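Local atomic coordinates of putative diflavin flavoprotein A 3 (Nostoc sp., PDB entry 3FNI), a protein that probably passes electrons from NADH to oxygen, reducing it to water, and is represented here by its flavodoxin-like domain alone. Residues A[127-130]-A[131-134]; A[136-139]-A[140-144]. All blocks are in the same frame, centred on the assembly; numbering follows the deposited sequence.

Contact 1. Residues A[127-130]-A[131-134]; sequences TPTE and NTYK
Thr129 and Thr132 form a capping box at the start of helix 130-152. Thr129 holds the N-cap position. Its backbone N donates to Thr132 OG1 over 3.1 Å, and the bond is almost straight at 178°. Thr132 puts OG1 there because its first torsion (chi1 -65°) sets the hydroxyl beside its own backbone N and anti to the carbonyl carbon. Thr129 OG1 also accepts a weak capping bond from Asn131 N, over 3.3 Å and well off a straight line. Thr129 OG1 is tucked between its own backbone N and carbonyl carbon, facing the first turn.

Backbone bonds start the helix proper. Tyr133 N reaches Thr129 O at 3.1 Å, and Thr132 N makes a weak bond to the same oxygen. Lys134 N donates to Glu130 O at 3.0 Å.

Apolar contact is made by Pro128 and Tyr133. Pro128 CB lies against the phenol end of the ring, 3.5 Å from Tyr133 CZ, and approaches obliquely. Pro128 CB also touches Thr132 CG2 at 3.7 Å. Tyr17 also packs on Pro128 and Tyr133, while Leu21 of helix 18-31 touches Thr132 and Tyr133.

Other polar groups gather round the tyrosine. A water in the ring plane bonds to Tyr133 OH at 2.8 Å and weakly to Pro128 O. Glu130 OE2 stands at the ring edge near CD2, with its carboxylate turned 46° from the ring. Glu130 OE1 has a long, weak ion pair with Arg20.

The box gives Thr129 N an acceptor in Thr132 OG1, and the N-cap hydroxyl gives Asn131 N a weaker one, at a helix start where no preceding turn supplies carbonyls. The proline-tyrosine contact beside it closes the incoming loop onto the first turn.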
ATOM      1  N   THR A 127      18.186   3.844  -8.947  1.00 31.48           N
ATOM      2  CA  THR A 127      18.192   2.497  -8.381  1.00 21.58           C
ATOM      3  C   THR A 127      18.190   2.584  -6.860  1.00 25.46           C
ATOM      4  O   THR A 127      19.040   3.253  -6.265  1.00 26.47           O
ATOM      5  CB  THR A 127      19.424   1.705  -8.842  1.00 19.30           C
ATOM      6  OG1 THR A 127      19.388   1.563 -10.268  1.00 16.99           O
ATOM      7  CG2 THR A 127      19.448   0.318  -8.190  1.00 18.22           C
ATOM      8  N   PRO A 128      17.237   1.901  -6.207  1.00 18.81           N
ATOM      9  CA  PRO A 128      17.144   1.921  -4.744  1.00 21.99           C
ATOM     10  C   PRO A 128      18.462   1.589  -4.058  1.00 19.56           C
ATOM     11  O   PRO A 128      19.183   0.693  -4.487  1.00 26.08           O
ATOM     12  CB  PRO A 128      16.069   0.877  -4.447  1.00 13.50           C
ATOM     13  CG  PRO A 128      15.214   0.913  -5.681  1.00 17.67           C
ATOM     14  CD  PRO A 128      16.240   0.982  -6.778  1.00 11.69           C
ATOM     15  N   THR A 129      18.762   2.327  -2.991  1.00 30.55           N
ATOM     16  CA  THR A 129      19.974   2.141  -2.196  1.00 22.01           C
ATOM     17  C   THR A 129      19.528   1.688  -0.809  1.00 27.84           C
ATOM     18  O   THR A 129      18.329   1.534  -0.561  1.00 26.73           O
ATOM     19  CB  THR A 129      20.746   3.463  -2.048  1.00 21.13           C
ATOM     20  OG1 THR A 129      19.919   4.422  -1.379  1.00 18.53           O
ATOM     21  CG2 THR A 129      21.132   4.012  -3.411  1.00 17.02           C
ATOM     22  N   GLU A 130      20.473   1.474   0.104  1.00 25.67           N
ATOM     23  CA  GLU A 130      20.082   1.065   1.448  1.00 21.01           C
ATOM     24  C   GLU A 130      19.424   2.230   2.186  1.00 12.67           C
ATOM     25  O   GLU A 130      18.711   2.021   3.158  1.00 19.89           O
ATOM     26  CB  GLU A 130      21.284   0.519   2.242  1.00 18.23           C
ATOM     27  CG  GLU A 130      21.753  -0.865   1.772  1.00 27.23           C
ATOM     28  CD  GLU A 130      20.613  -1.896   1.683  1.00 37.41           C
ATOM     29  OE1 GLU A 130      20.632  -2.729   0.742  1.00 22.17           O
ATOM     30  OE2 GLU A 130      19.704  -1.876   2.549  1.00 41.90           O
ATOM     31  N   ASN A 131      19.656   3.454   1.719  1.00 15.34           N
ATOM     32  CA  ASN A 131      19.047   4.634   2.344  1.00 16.06           C
ATOM     33  C   ASN A 131      17.581   4.671   1.916  1.00 17.53           C
ATOM     34  O   ASN A 131      16.722   5.190   2.624  1.00 23.28           O
ATOM     35  CB  ASN A 131      19.741   5.913   1.869  1.00 25.81           C
ATOM     36  CG  ASN A 131      21.149   6.050   2.401  1.00 25.87           C
ATOM     37  OD1 ASN A 131      21.968   6.773   1.836  1.00 33.05           O
ATOM     38  ND2 ASN A 131      21.435   5.369   3.503  1.00 38.75           N
ATOM     39  N   THR A 132      17.327   4.128   0.729  1.00 13.84           N
ATOM     40  CA  THR A 132      15.995   4.031   0.138  1.00 12.03           C
ATOM     41  C   THR A 132      15.167   3.024   0.934  1.00 14.03           C
ATOM     42  O   THR A 132      14.041   3.299   1.349  1.00 11.30           O
ATOM     43  CB  THR A 132      16.095   3.526  -1.318  1.00 12.30           C
ATOM     44  OG1 THR A 132      16.781   4.501  -2.106  1.00 19.35           O
ATOM     45  CG2 THR A 132      14.717   3.259  -1.910  1.00 16.09           C
ATOM     46  N   TYR A 133      15.747   1.851   1.149  1.00 14.81           N
ATOM     47  CA  TYR A 133      15.068   0.802   1.880  1.00 15.30           C
ATOM     48  C   TYR A 133      14.918   1.121   3.347  1.00 13.18           C
ATOM     49  O   TYR A 133      14.006   0.618   3.996  1.00 11.70           O
ATOM     50  CB  TYR A 133      15.808  -0.517   1.713  1.00 11.56           C
ATOM     51  CG  TYR A 133      15.807  -1.007   0.293  1.00 22.57           C
ATOM     52  CD1 TYR A 133      14.617  -1.079  -0.439  1.00  9.89           C
ATOM     53  CD2 TYR A 133      16.991  -1.412  -0.325  1.00 18.82           C
ATOM     54  CE1 TYR A 133      14.609  -1.544  -1.746  1.00 13.46           C
ATOM     55  CE2 TYR A 133      16.993  -1.878  -1.629  1.00 11.83           C
ATOM     56  CZ  TYR A 133      15.805  -1.943  -2.334  1.00 21.34           C
ATOM     57  OH  TYR A 133      15.813  -2.413  -3.626  1.00 20.03           O
ATOM     58  N   LYS A 134      15.817   1.952   3.868  1.00 13.25           N
ATOM     59  CA  LYS A 134      15.765   2.343   5.268  1.00 15.74           C
ATOM     60  C   LYS A 134      14.609   3.320   5.426  1.00 18.56           C
ATOM     61  O   LYS A 134      13.984   3.392   6.476  1.00 20.00           O
ATOM     62  CB  LYS A 134      17.071   3.020   5.689  1.00 21.92           C
ATOM     63  CG  LYS A 134      17.114   3.394   7.163  1.00 24.99           C
ATOM     64  CD  LYS A 134      18.279   4.332   7.497  1.00 43.48           C
ATOM     65  CE  LYS A 134      19.635   3.758   7.085  1.00 50.68           C
ATOM     66  NZ  LYS A 134      19.986   2.461   7.758  1.00 51.77           N
TER
HETATM   67  O   HOH W   1      18.314  -2.515  -4.929  1.00 38.76           O

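Contact 2. Residues A[136-139]-A[140-144]; sequences CEEA and GTDLG
Ala139 O accepts from Leu143 N at 3.1 Å along one continuous stretch of helix 130-152. The Ala139 methyl group meets Phe119 from a loop.

Gly140 lies buried in the middle of this helical stretch. Its N donates to Cys136 O over 2.9 Å, and its own O takes Gly144 N one turn later. The Cys136 side chain points away from 140-144 and touches Leu21, Ala24 and Ile25 of helix 18-31.

Glu138 brings its carboxylate close to that of Asp142. Glu138 CG stands anti to the backbone N (chi1 -171°), and the chain then bends at chi2, which carries OE1 to 2.8 Å from Asp142 OD1. The two groups cross with planes 74° apart. Two acids so close would probably raise the proton affinity of one of them. The backbones are joined by Asp142 N to Glu138 O at 2.9 Å.

Glu137 and Thr141 run side by side, with Glu137 OE1 3.0 Å from Thr141 OG1. Both find stronger partners on helix 18-31: Glu137 OE2 in a salt bridge with Lys31, Thr141 OG1 in a hydrogen bond with Gly28 O.

The i to i+4 ladder is that of a regular alpha-helix, here the C-terminal helix of a flavodoxin-like alpha/beta fold.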
ATOM      1  N   CYS A 136      11.824   3.271   3.501  1.00 22.06           N
ATOM      2  CA  CYS A 136      10.611   2.453   3.412  1.00 20.80           C
ATOM      3  C   CYS A 136      10.331   1.794   4.753  1.00 19.14           C
ATOM      4  O   CYS A 136       9.178   1.664   5.173  1.00 26.65           O
ATOM      5  CB  CYS A 136      10.769   1.335   2.377  1.00 16.28           C
ATOM      6  SG  CYS A 136      11.083   1.863   0.698  1.00 20.29           S
ATOM      7  N   GLU A 137      11.398   1.353   5.406  1.00 23.57           N
ATOM      8  CA  GLU A 137      11.295   0.695   6.695  1.00 23.54           C
ATOM      9  C   GLU A 137      10.712   1.662   7.712  1.00 14.03           C
ATOM     10  O   GLU A 137       9.832   1.294   8.489  1.00 10.78           O
ATOM     11  CB  GLU A 137      12.679   0.199   7.134  1.00 32.39           C
ATOM     12  CG  GLU A 137      12.713  -0.638   8.413  1.00 40.78           C
ATOM     13  CD  GLU A 137      12.836   0.216   9.673  1.00 62.56           C
ATOM     14  OE1 GLU A 137      11.789   0.649  10.211  1.00 62.61           O
ATOM     15  OE2 GLU A 137      13.988   0.463  10.117  1.00 60.92           O
ATOM     16  N   GLU A 138      11.178   2.906   7.687  1.00 19.60           N
ATOM     17  CA  GLU A 138      10.675   3.901   8.631  1.00 24.09           C
ATOM     18  C   GLU A 138       9.229   4.310   8.333  1.00 24.96           C
ATOM     19  O   GLU A 138       8.471   4.628   9.249  1.00 24.15           O
ATOM     20  CB  GLU A 138      11.583   5.138   8.652  1.00 30.85           C
ATOM     21  CG  GLU A 138      11.216   6.115   9.771  1.00 44.94           C
ATOM     22  CD  GLU A 138      11.010   5.410  11.111  1.00 44.90           C
ATOM     23  OE1 GLU A 138      10.060   5.778  11.838  1.00 29.37           O
ATOM     24  OE2 GLU A 138      11.799   4.491  11.432  1.00 43.74           O
ATOM     25  N   ALA A 139       8.853   4.301   7.055  1.00 21.77           N
ATOM     26  CA  ALA A 139       7.491   4.641   6.651  1.00 16.68           C
ATOM     27  C   ALA A 139       6.566   3.506   7.094  1.00 14.62           C
ATOM     28  O   ALA A 139       5.409   3.730   7.449  1.00 17.43           O
ATOM     29  CB  ALA A 139       7.418   4.808   5.137  1.00 24.30           C
ATOM     30  N   GLY A 140       7.090   2.284   7.053  1.00 18.75           N
ATOM     31  CA  GLY A 140       6.315   1.128   7.460  1.00 12.25           C
ATOM     32  C   GLY A 140       6.027   1.219   8.941  1.00 11.87           C
ATOM     33  O   GLY A 140       4.924   0.921   9.391  1.00 14.78           O
ATOM     34  N   THR A 141       7.037   1.634   9.697  1.00 15.12           N
ATOM     35  CA  THR A 141       6.924   1.794  11.136  1.00 17.21           C
ATOM     36  C   THR A 141       5.914   2.889  11.452  1.00 22.82           C
ATOM     37  O   THR A 141       5.038   2.706  12.293  1.00 21.74           O
ATOM     38  CB  THR A 141       8.282   2.171  11.748  1.00 17.07           C
ATOM     39  OG1 THR A 141       9.178   1.062  11.626  1.00 15.65           O
ATOM     40  CG2 THR A 141       8.134   2.538  13.208  1.00 17.52           C
ATOM     41  N   ASP A 142       6.043   4.025  10.770  1.00 18.26           N
ATOM     42  CA  ASP A 142       5.145   5.151  10.977  1.00 20.13           C
ATOM     43  C   ASP A 142       3.685   4.752  10.829  1.00 21.35           C
ATOM     44  O   ASP A 142       2.852   5.122  11.652  1.00 20.43           O
ATOM     45  CB  ASP A 142       5.462   6.276   9.985  1.00 23.46           C
ATOM     46  CG  ASP A 142       6.657   7.102  10.402  1.00 26.17           C
ATOM     47  OD1 ASP A 142       7.422   6.649  11.283  1.00 33.03           O
ATOM     48  OD2 ASP A 142       6.840   8.206   9.841  1.00 32.56           O
ATOM     49  N   LEU A 143       3.380   4.006   9.771  1.00 14.34           N
ATOM     50  CA  LEU A 143       2.019   3.562   9.518  1.00 17.39           C
ATOM     51  C   LEU A 143       1.591   2.578  10.589  1.00 10.76           C
ATOM     52  O   LEU A 143       0.466   2.630  11.072  1.00 16.56           O
ATOM     53  CB  LEU A 143       1.918   2.899   8.141  1.00  7.50           C
ATOM     54  CG  LEU A 143       0.515   2.402   7.769  1.00 13.60           C
ATOM     55  CD1 LEU A 143      -0.480   3.565   7.830  1.00  1.17           C
ATOM     56  CD2 LEU A 143       0.538   1.772   6.361  1.00  9.46           C
ATOM     57  N   GLY A 144       2.501   1.679  10.954  1.00 23.32           N
ATOM     58  CA  GLY A 144       2.210   0.696  11.982  1.00 16.82           C
ATOM     59  C   GLY A 144       1.887   1.375  13.302  1.00 15.91           C
ATOM     60  O   GLY A 144       1.005   0.924  14.031  1.00 12.45           O
TER

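How the contacts relate
Both contacts belong to helix 130-152, with their centres 14 Å apart. Contact 1 is a surface contact at the N-terminal start, about 18 Å from the centre of the chain. Contact 2 lies further along, about 11 Å from that centre, and is partly buried. Their chemistry follows their place. In contact 1 side-chain hydroxyls and a water supplement the first backbone bonds. In contact 2 the backbone ladder is complete, and exposed or partly exposed acids contrast with buried Cys136, Gly140 and Leu143. Helix 18-31 borders both: Arg20 and Leu21 adjoin contact 1, while Leu21, Gly28 and Lys31 are among those meeting contact 2.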